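Local coordinates for protein putative secreted endoglycosylceramidase (Rhodococcus hoagii, PDB 6JYZ) that probably hydrolyses O-glycosyl bonds as a family 5 glycoside hydrolase, acting as an endogalactosylceramidase that detaches sugar from the ceramide part of glycosphingolipids, at residues V82-A87 with T120-H125; A213-D218 with L259-P264. One frame throughout, in Å; residues are numbered along the deposited sequence.

Contact 1. Residues V82-A87 with T120-H125; sequences VRLNIA and TVLDMH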
ATOM      1  N   VAL A  82       3.284   7.261  -1.932  1.00  9.15           N
ATOM      2  CA  VAL A  82       2.380   6.492  -2.786  1.00  9.76           C
ATOM      3  C   VAL A  82       2.785   5.016  -2.692  1.00  9.01           C
ATOM      4  O   VAL A  82       3.971   4.691  -2.655  1.00  9.54           O
ATOM      5  CB  VAL A  82       2.473   6.959  -4.241  1.00 10.55           C
ATOM      6  CG1 VAL A  82       3.871   6.922  -4.773  1.00 14.11           C
ATOM      7  CG2 VAL A  82       1.626   6.121  -5.166  1.00 13.93           C
ATOM      8  N   ARG A  83       1.783   4.161  -2.581  1.00  9.30           N
ATOM      9  CA  ARG A  83       1.994   2.717  -2.742  1.00  8.37           C
ATOM     10  C   ARG A  83       1.643   2.415  -4.198  1.00  8.55           C
ATOM     11  O   ARG A  83       0.493   2.422  -4.598  1.00  8.98           O
ATOM     12  CB  ARG A  83       1.171   1.939  -1.710  1.00  8.60           C
ATOM     13  CG  ARG A  83       1.451   0.420  -1.814  1.00  8.74           C
ATOM     14  CD  ARG A  83       0.846  -0.272  -0.604  1.00  9.21           C
ATOM     15  NE  ARG A  83       0.966  -1.730  -0.636  1.00  8.78           N
ATOM     16  CZ  ARG A  83      -0.040  -2.584  -0.830  1.00  8.50           C
ATOM     17  NH1 ARG A  83      -1.241  -2.203  -1.260  1.00  8.99           N
ATOM     18  NH2 ARG A  83       0.214  -3.886  -0.567  1.00  9.17           N
ATOM     19  N   LEU A  84       2.715   2.219  -4.980  1.00  8.81           N
ATOM     20  CA  LEU A  84       2.581   2.056  -6.427  1.00  9.20           C
ATOM     21  C   LEU A  84       2.380   0.569  -6.730  1.00  8.56           C
ATOM     22  O   LEU A  84       3.296  -0.238  -6.498  1.00  9.50           O
ATOM     23  CB  LEU A  84       3.841   2.641  -7.081  1.00 10.22           C
ATOM     24  CG  LEU A  84       3.731   2.748  -8.598  1.00 10.40           C
ATOM     25  CD1 LEU A  84       2.770   3.865  -9.036  1.00 11.67           C
ATOM     26  CD2 LEU A  84       5.113   3.012  -9.154  1.00 13.07           C
ATOM     27  N   ASN A  85       1.174   0.237  -7.159  1.00  8.35           N
ATOM     28  CA  ASN A  85       0.821  -1.181  -7.339  1.00  9.00           C
ATOM     29  C   ASN A  85       1.319  -1.625  -8.715  1.00  9.26           C
ATOM     30  O   ASN A  85       0.701  -1.256  -9.733  1.00 10.62           O
ATOM     31  CB  ASN A  85      -0.704  -1.322  -7.239  1.00  9.37           C
ATOM     32  CG  ASN A  85      -1.363  -0.571  -6.093  1.00 10.18           C
ATOM     33  OD1 ASN A  85      -2.335   0.166  -6.355  1.00 12.30           O
ATOM     34  ND2 ASN A  85      -0.920  -0.756  -4.858  1.00 10.16           N
ATOM     35  N   ILE A  86       2.356  -2.428  -8.713  1.00  8.82           N
ATOM     36  CA  ILE A  86       2.974  -2.899  -9.959  1.00  9.31           C
ATOM     37  C   ILE A  86       2.771  -4.398 -10.104  1.00  9.42           C
ATOM     38  O   ILE A  86       2.353  -5.082  -9.158  1.00 10.22           O
ATOM     39  CB  ILE A  86       4.452  -2.534 -10.023  1.00  9.97           C
ATOM     40  CG1 ILE A  86       5.268  -3.225  -8.943  1.00 11.60           C
ATOM     41  CG2 ILE A  86       4.649  -0.992  -9.960  1.00 11.72           C
ATOM     42  CD1 ILE A  86       6.791  -3.067  -9.072  1.00 13.34           C
ATOM     43  N   ALA A  87       3.017  -4.937 -11.304  1.00 10.07           N
ATOM     44  CA  ALA A  87       2.638  -6.323 -11.622  1.00  9.93           C
ATOM     45  C   ALA A  87       3.821  -7.145 -12.062  1.00  9.79           C
ATOM     46  O   ALA A  87       4.512  -6.807 -13.060  1.00  9.66           O
ATOM     47  CB  ALA A  87       1.599  -6.307 -12.735  1.00 11.97           C
ATOM     48  N   THR A 120       7.965   6.754  -2.872  1.00  9.78           N
ATOM     49  CA  THR A 120       7.281   5.622  -3.472  1.00  9.35           C
ATOM     50  C   THR A 120       7.609   4.315  -2.783  1.00  9.22           C
ATOM     51  O   THR A 120       8.787   3.960  -2.616  1.00 10.02           O
ATOM     52  CB  THR A 120       7.675   5.501  -4.934  1.00 10.21           C
ATOM     53  OG1 THR A 120       7.253   6.671  -5.636  1.00 11.56           O
ATOM     54  CG2 THR A 120       6.988   4.326  -5.622  1.00 11.78           C
ATOM     55  N   VAL A 121       6.557   3.569  -2.411  1.00  9.10           N
ATOM     56  CA  VAL A 121       6.674   2.169  -2.055  1.00  9.38           C
ATOM     57  C   VAL A 121       6.369   1.369  -3.308  1.00  9.30           C
ATOM     58  O   VAL A 121       5.292   1.531  -3.910  1.00  9.95           O
ATOM     59  CB  VAL A 121       5.702   1.809  -0.919  1.00  9.61           C
ATOM     60  CG1 VAL A 121       5.633   0.290  -0.741  1.00 10.93           C
ATOM     61  CG2 VAL A 121       6.060   2.504   0.365  1.00 11.00           C
ATOM     62  N   LEU A 122       7.304   0.508  -3.719  1.00  9.20           N
ATOM     63  CA  LEU A 122       7.051  -0.391  -4.848  1.00  9.49           C
ATOM     64  C   LEU A 122       6.353  -1.645  -4.322  1.00  9.04           C
ATOM     65  O   LEU A 122       6.961  -2.396  -3.570  1.00  9.54           O
ATOM     66  CB  LEU A 122       8.380  -0.771  -5.520  1.00 10.84           C
ATOM     67  CG  LEU A 122       9.141   0.428  -6.128  1.00 12.16           C
ATOM     68  CD1 LEU A 122      10.473  -0.078  -6.631  1.00 15.16           C
ATOM     69  CD2 LEU A 122       8.333   1.032  -7.253  1.00 13.65           C
ATOM     70  N   ASP A 123       5.110  -1.839  -4.744  1.00  9.41           N
ATOM     71  CA  ASP A 123       4.312  -2.955  -4.247  1.00  8.91           C
ATOM     72  C   ASP A 123       4.081  -3.978  -5.354  1.00  8.87           C
ATOM     73  O   ASP A 123       3.426  -3.661  -6.335  1.00  9.16           O
ATOM     74  CB  ASP A 123       2.976  -2.388  -3.731  1.00  9.45           C
ATOM     75  CG  ASP A 123       1.842  -3.377  -3.673  1.00 10.68           C
ATOM     76  OD1 ASP A 123       2.041  -4.566  -3.425  1.00 11.58           O
ATOM     77  OD2 ASP A 123       0.693  -2.921  -3.953  1.00 11.05           O
ATOM     78  N   MET A 124       4.619  -5.177  -5.138  1.00  8.83           N
ATOM     79  CA  MET A 124       4.388  -6.268  -6.090  1.00  8.37           C
ATOM     80  C   MET A 124       2.974  -6.760  -5.835  1.00  8.79           C
ATOM     81  O   MET A 124       2.747  -7.577  -4.919  1.00  9.29           O
ATOM     82  CB  MET A 124       5.440  -7.347  -5.858  1.00  9.14           C
ATOM     83  CG  MET A 124       5.501  -8.391  -6.976  1.00 10.75           C
ATOM     84  SD  MET A 124       6.176  -7.728  -8.560  1.00 10.87           S
ATOM     85  CE  MET A 124       7.880  -7.437  -8.109  1.00 12.17           C
ATOM     86  N   HIS A 125       2.028  -6.219  -6.570  1.00  8.74           N
ATOM     87  CA  HIS A 125       0.624  -6.343  -6.224  1.00  8.63           C
ATOM     88  C   HIS A 125       0.019  -7.550  -6.895  1.00  9.59           C
ATOM     89  O   HIS A 125       0.363  -7.958  -8.007  1.00 10.67           O
ATOM     90  CB  HIS A 125      -0.137  -5.083  -6.656  1.00  9.84           C
ATOM     91  CG  HIS A 125      -1.384  -4.842  -5.836  1.00  9.08           C
ATOM     92  ND1 HIS A 125      -2.691  -5.177  -6.137  1.00 13.04           N
ATOM     93  CD2 HIS A 125      -1.357  -4.286  -4.597  1.00  7.55           C
ATOM     94  CE1 HIS A 125      -3.419  -4.774  -5.032  1.00  8.54           C
ATOM     95  NE2 HIS A 125      -2.631  -4.255  -4.140  1.00 12.50           N
TER
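Val82 to Ile86 and Thr120 to Met124 run as neighbouring parallel strands, in step residue for residue. Their backbone hydrogen bonds begin with Val121 N to Val82 O (2.8 Å) and continue through Leu84 N to Val121 O, Asp123 N to Leu84 O and Ile86 N to Asp123 O, before His125 N closes the ladder on Ile86 O (2.8 Å).

Charged and polar groups dominate the face that carries Arg83, Asn85 and Asp123. With CG anti to the backbone N (chi1 -177°) and an extended chain, Arg83 lays its guanidinium flat over the Asp123 carboxylate; the planes are 10° apart and Arg83 CZ lies 3.5 Å from Asp123 CG. The salt bridge from Arg83 NH1 to Asp123 OD2 appears to be held by charge alone, the oxygen lying well out of the guanidinium plane, though its modelled place is less sure. Asn85 ND2 appears to donate to the same oxygen, Asp123 OD2, at 2.8 Å. Arg83 NH1 lies at the edge of the His125 ring, 3.8 Å from His125 NE2, the guanidinium standing 77° to the ring, while Asn85 CG sits above one ring face, toward the rim.

Van der Waals contacts line the other face. Val82 CG1 lies alongside Thr120 OG1, Ile86 CG1 rests 3.2 Å from Asp123 O, and the apolar pair Leu84 CD2 and Leu122 CD2 meets at 4.2 Å.

Asn46 accepts bonds from both Arg83 NH1 and Asn85 ND2. Helices 100-115 and 193-206 pack on the face of Leu84 and Leu122, and strands 38-47 and 214-218 flank the pair within what is, in this family, a (beta/alpha)8 barrel.

Contact 2. Residues A213-D218 with L259-P264; sequences AVVGYD and LVIFEP
Leu259 O is gripped from strand 214-218 by two groups: Tyr217 N donates a hydrogen bond of 2.9 Å, and Gly216 CA makes a CA-H...O contact at 3.0 Å; Tyr217 CD2 is merely nearby, 3.5 Å from Leu259 O. The close approach of Gly216 suits a residue without a side chain, because a beta carbon would collide with Leu259 O and, at this backbone conformation, with the carbonyl oxygen of Val215.

Two further bonds complete the parallel pairing, Leu259 N to Val215 O and Ile261 N to Tyr217 O; the second, at 2.8 Å, arrives from above the carbonyl plane, 39° out of it. Val215 CG1 meets Leu259 CD1 at 3.8 Å, and Val260 CG2 touches the Tyr217 ring at its edge. Tyr217 OH is hydrogen-bonded to Glu252 OE2.

The trans chi1 of Asp218 (-172°) carries its carboxylate across Ile261, at about a right angle and with Asp218 CG 3.6 Å from Ile261 CG2, toward Glu263. Asp218 OD1 comes to 2.5 Å from Glu263 OE2, the carboxylate planes 63° apart. Glu263 OE1 accepts from the backbone N of Glu222. Replacing Asp218 by an alanine removes the carboxylate, which would probably leave Arg83 NE without its salt-bridge mate and open a gap beside Ile261 CG2.

Two acid oxygens at such a distance suggest that one group carries a proton, which the model does not assign; Arg83, salt-bridged to Asp218 OD2 through NE and to Glu263 OE2 through NH2, would ease the gathering of negative charge in this buried setting.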
ATOM      1  N   ALA A 213      14.128   8.349  -3.205  1.00 10.94           N
ATOM      2  CA  ALA A 213      12.683   8.519  -3.200  1.00 10.94           C
ATOM      3  C   ALA A 213      11.984   7.196  -3.082  1.00 11.05           C
ATOM      4  O   ALA A 213      10.777   7.202  -2.845  1.00 11.69           O
ATOM      5  CB  ALA A 213      12.305   9.205  -4.471  1.00 12.52           C
ATOM      6  N   VAL A 214      12.632   6.069  -3.356  1.00 10.96           N
ATOM      7  CA  VAL A 214      11.994   4.774  -3.183  1.00 10.88           C
ATOM      8  C   VAL A 214      12.168   4.408  -1.713  1.00 11.43           C
ATOM      9  O   VAL A 214      13.274   4.243  -1.209  1.00 12.79           O
ATOM     10  CB  VAL A 214      12.589   3.731  -4.127  1.00 10.85           C
ATOM     11  CG1 VAL A 214      12.145   2.290  -3.745  1.00 12.80           C
ATOM     12  CG2 VAL A 214      12.203   4.049  -5.568  1.00 12.88           C
ATOM     13  N   VAL A 215      11.035   4.319  -1.010  1.00 11.40           N
ATOM     14  CA  VAL A 215      11.065   3.886   0.382  1.00 11.24           C
ATOM     15  C   VAL A 215      11.657   2.485   0.492  1.00 10.62           C
ATOM     16  O   VAL A 215      12.487   2.188   1.303  1.00 10.15           O
ATOM     17  CB  VAL A 215       9.607   3.825   0.903  1.00 11.10           C
ATOM     18  CG1 VAL A 215       9.600   3.346   2.386  1.00 13.31           C
ATOM     19  CG2 VAL A 215       8.894   5.168   0.752  1.00 13.03           C
ATOM     20  N   GLY A 216      11.153   1.632  -0.414  1.00 11.40           N
ATOM     21  CA  GLY A 216      11.473   0.226  -0.383  1.00 12.29           C
ATOM     22  C   GLY A 216      10.362  -0.566  -1.042  1.00 10.17           C
ATOM     23  O   GLY A 216       9.631  -0.054  -1.896  1.00 10.53           O
ATOM     24  N   TYR A 217      10.328  -1.837  -0.605  1.00  9.86           N
ATOM     25  CA  TYR A 217       9.751  -2.871  -1.456  1.00 10.08           C
ATOM     26  C   TYR A 217       8.705  -3.625  -0.639  1.00  8.88           C
ATOM     27  O   TYR A 217       9.083  -4.241   0.379  1.00  9.99           O
ATOM     28  CB  TYR A 217      10.842  -3.879  -1.846  1.00 10.90           C
ATOM     29  CG  TYR A 217      12.154  -3.241  -2.223  1.00 12.97           C
ATOM     30  CD1 TYR A 217      12.283  -2.478  -3.343  1.00 13.30           C
ATOM     31  CD2 TYR A 217      13.228  -3.434  -1.375  1.00 14.05           C
ATOM     32  CE1 TYR A 217      13.563  -1.879  -3.654  1.00 14.00           C
ATOM     33  CE2 TYR A 217      14.465  -2.883  -1.634  1.00 15.68           C
ATOM     34  CZ  TYR A 217      14.600  -2.151  -2.799  1.00 12.14           C
ATOM     35  OH  TYR A 217      15.858  -1.611  -3.061  1.00 17.78           O
ATOM     36  N   ASP A 218       7.453  -3.597  -1.060  1.00  8.70           N
ATOM     37  CA  ASP A 218       6.379  -4.389  -0.440  1.00  8.80           C
ATOM     38  C   ASP A 218       6.370  -5.699  -1.232  1.00  8.57           C
ATOM     39  O   ASP A 218       5.914  -5.765  -2.383  1.00  9.19           O
ATOM     40  CB  ASP A 218       5.070  -3.575  -0.476  1.00  9.28           C
ATOM     41  CG  ASP A 218       3.915  -4.182   0.305  1.00  9.11           C
ATOM     42  OD1 ASP A 218       3.957  -5.382   0.706  1.00 10.11           O
ATOM     43  OD2 ASP A 218       2.941  -3.439   0.460  1.00  9.74           O
ATOM     44  N   LEU A 259      14.042  -0.028   2.573  1.00 10.46           N
ATOM     45  CA  LEU A 259      13.168  -0.761   3.525  1.00 10.28           C
ATOM     46  C   LEU A 259      12.486  -1.939   2.855  1.00 10.50           C
ATOM     47  O   LEU A 259      12.215  -1.913   1.652  1.00 11.35           O
ATOM     48  CB  LEU A 259      12.083   0.196   4.040  1.00 11.95           C
ATOM     49  CG  LEU A 259      12.533   1.358   4.882  1.00 14.70           C
ATOM     50  CD1 LEU A 259      11.434   2.169   5.533  1.00 13.55           C
ATOM     51  CD2 LEU A 259      13.920   1.443   5.399  1.00 16.94           C
ATOM     52  N   VAL A 260      12.231  -2.939   3.685  1.00 10.11           N
ATOM     53  CA  VAL A 260      11.513  -4.134   3.214  1.00 11.26           C
ATOM     54  C   VAL A 260      10.174  -4.125   3.915  1.00 10.12           C
ATOM     55  O   VAL A 260      10.141  -4.288   5.145  1.00 11.90           O
ATOM     56  CB  VAL A 260      12.319  -5.384   3.494  1.00 11.97           C
ATOM     57  CG1 VAL A 260      11.369  -6.571   3.275  1.00 13.26           C
ATOM     58  CG2 VAL A 260      13.482  -5.433   2.481  1.00 14.25           C
ATOM     59  N   ILE A 261       9.099  -3.969   3.155  1.00  9.22           N
ATOM     60  CA  ILE A 261       7.761  -3.905   3.719  1.00  9.00           C
ATOM     61  C   ILE A 261       7.169  -5.295   3.492  1.00  9.08           C
ATOM     62  O   ILE A 261       7.124  -5.804   2.364  1.00  9.79           O
ATOM     63  CB  ILE A 261       6.994  -2.812   2.970  1.00  9.38           C
ATOM     64  CG1 ILE A 261       7.608  -1.457   3.384  1.00 12.25           C
ATOM     65  CG2 ILE A 261       5.513  -2.845   3.286  1.00 11.36           C
ATOM     66  CD1 ILE A 261       7.211  -0.300   2.443  1.00 15.87           C
ATOM     67  N   PHE A 262       6.767  -5.945   4.587  1.00  8.63           N
ATOM     68  CA  PHE A 262       6.286  -7.326   4.488  1.00  8.22           C
ATOM     69  C   PHE A 262       4.939  -7.421   5.182  1.00  8.44           C
ATOM     70  O   PHE A 262       4.635  -6.683   6.127  1.00  8.76           O
ATOM     71  CB  PHE A 262       7.280  -8.323   5.083  1.00  9.36           C
ATOM     72  CG  PHE A 262       7.337  -8.285   6.581  1.00  9.02           C
ATOM     73  CD1 PHE A 262       8.112  -7.362   7.281  1.00  9.60           C
ATOM     74  CD2 PHE A 262       6.600  -9.207   7.350  1.00  9.63           C
ATOM     75  CE1 PHE A 262       8.080  -7.331   8.668  1.00  9.66           C
ATOM     76  CE2 PHE A 262       6.597  -9.166   8.720  1.00  9.65           C
ATOM     77  CZ  PHE A 262       7.342  -8.225   9.399  1.00  9.30           C
ATOM     78  N   GLU A 263       4.138  -8.386   4.677  1.00  8.64           N
ATOM     79  CA  GLU A 263       2.733  -8.463   5.074  1.00  9.02           C
ATOM     80  C   GLU A 263       2.438  -9.784   5.759  1.00  9.44           C
ATOM     81  O   GLU A 263       3.019 -10.831   5.403  1.00  9.24           O
ATOM     82  CB  GLU A 263       1.831  -8.312   3.851  1.00  8.69           C
ATOM     83  CG  GLU A 263       2.006  -6.913   3.212  1.00  8.79           C
ATOM     84  CD  GLU A 263       1.097  -6.768   2.041  1.00  9.79           C
ATOM     85  OE1 GLU A 263      -0.042  -7.228   2.051  1.00  9.68           O
ATOM     86  OE2 GLU A 263       1.548  -6.152   0.996  1.00 10.02           O
ATOM     87  N   PRO A 264       1.424  -9.870   6.610  1.00  9.08           N
ATOM     88  CA  PRO A 264       0.850 -11.180   6.959  1.00  8.65           C
ATOM     89  C   PRO A 264       0.052 -11.648   5.743  1.00  9.03           C
ATOM     90  O   PRO A 264      -0.094 -10.959   4.726  1.00  9.35           O
ATOM     91  CB  PRO A 264      -0.109 -10.756   8.105  1.00  9.84           C
ATOM     92  CG  PRO A 264      -0.642  -9.415   7.659  1.00  9.52           C
ATOM     93  CD  PRO A 264       0.585  -8.727   7.040  1.00  9.96           C
TER

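How the contacts relate
From the N terminus, contact 1 closes first: strand 81-86 leads through helices 88-91 and 100-115 back to strand 119-124 beside it. A longer excursion, including helices 177-187 and 193-206, then brings the chain to strand 214-218, and contact 2 closes the segment holding helix 230-251. The contacts stand in series, neither nested nor crossing, yet they are adjacent in space, with centres about 9 Å apart. Strands 119-124 and 214-218 are themselves neighbours, probably bonded from Thr120 O to Val215 N and from Leu122 O to Asp218 N. Four consecutive barrel strands are thereby joined, and Val121 CG1 packs on Ile261 CD1 between the two contacts.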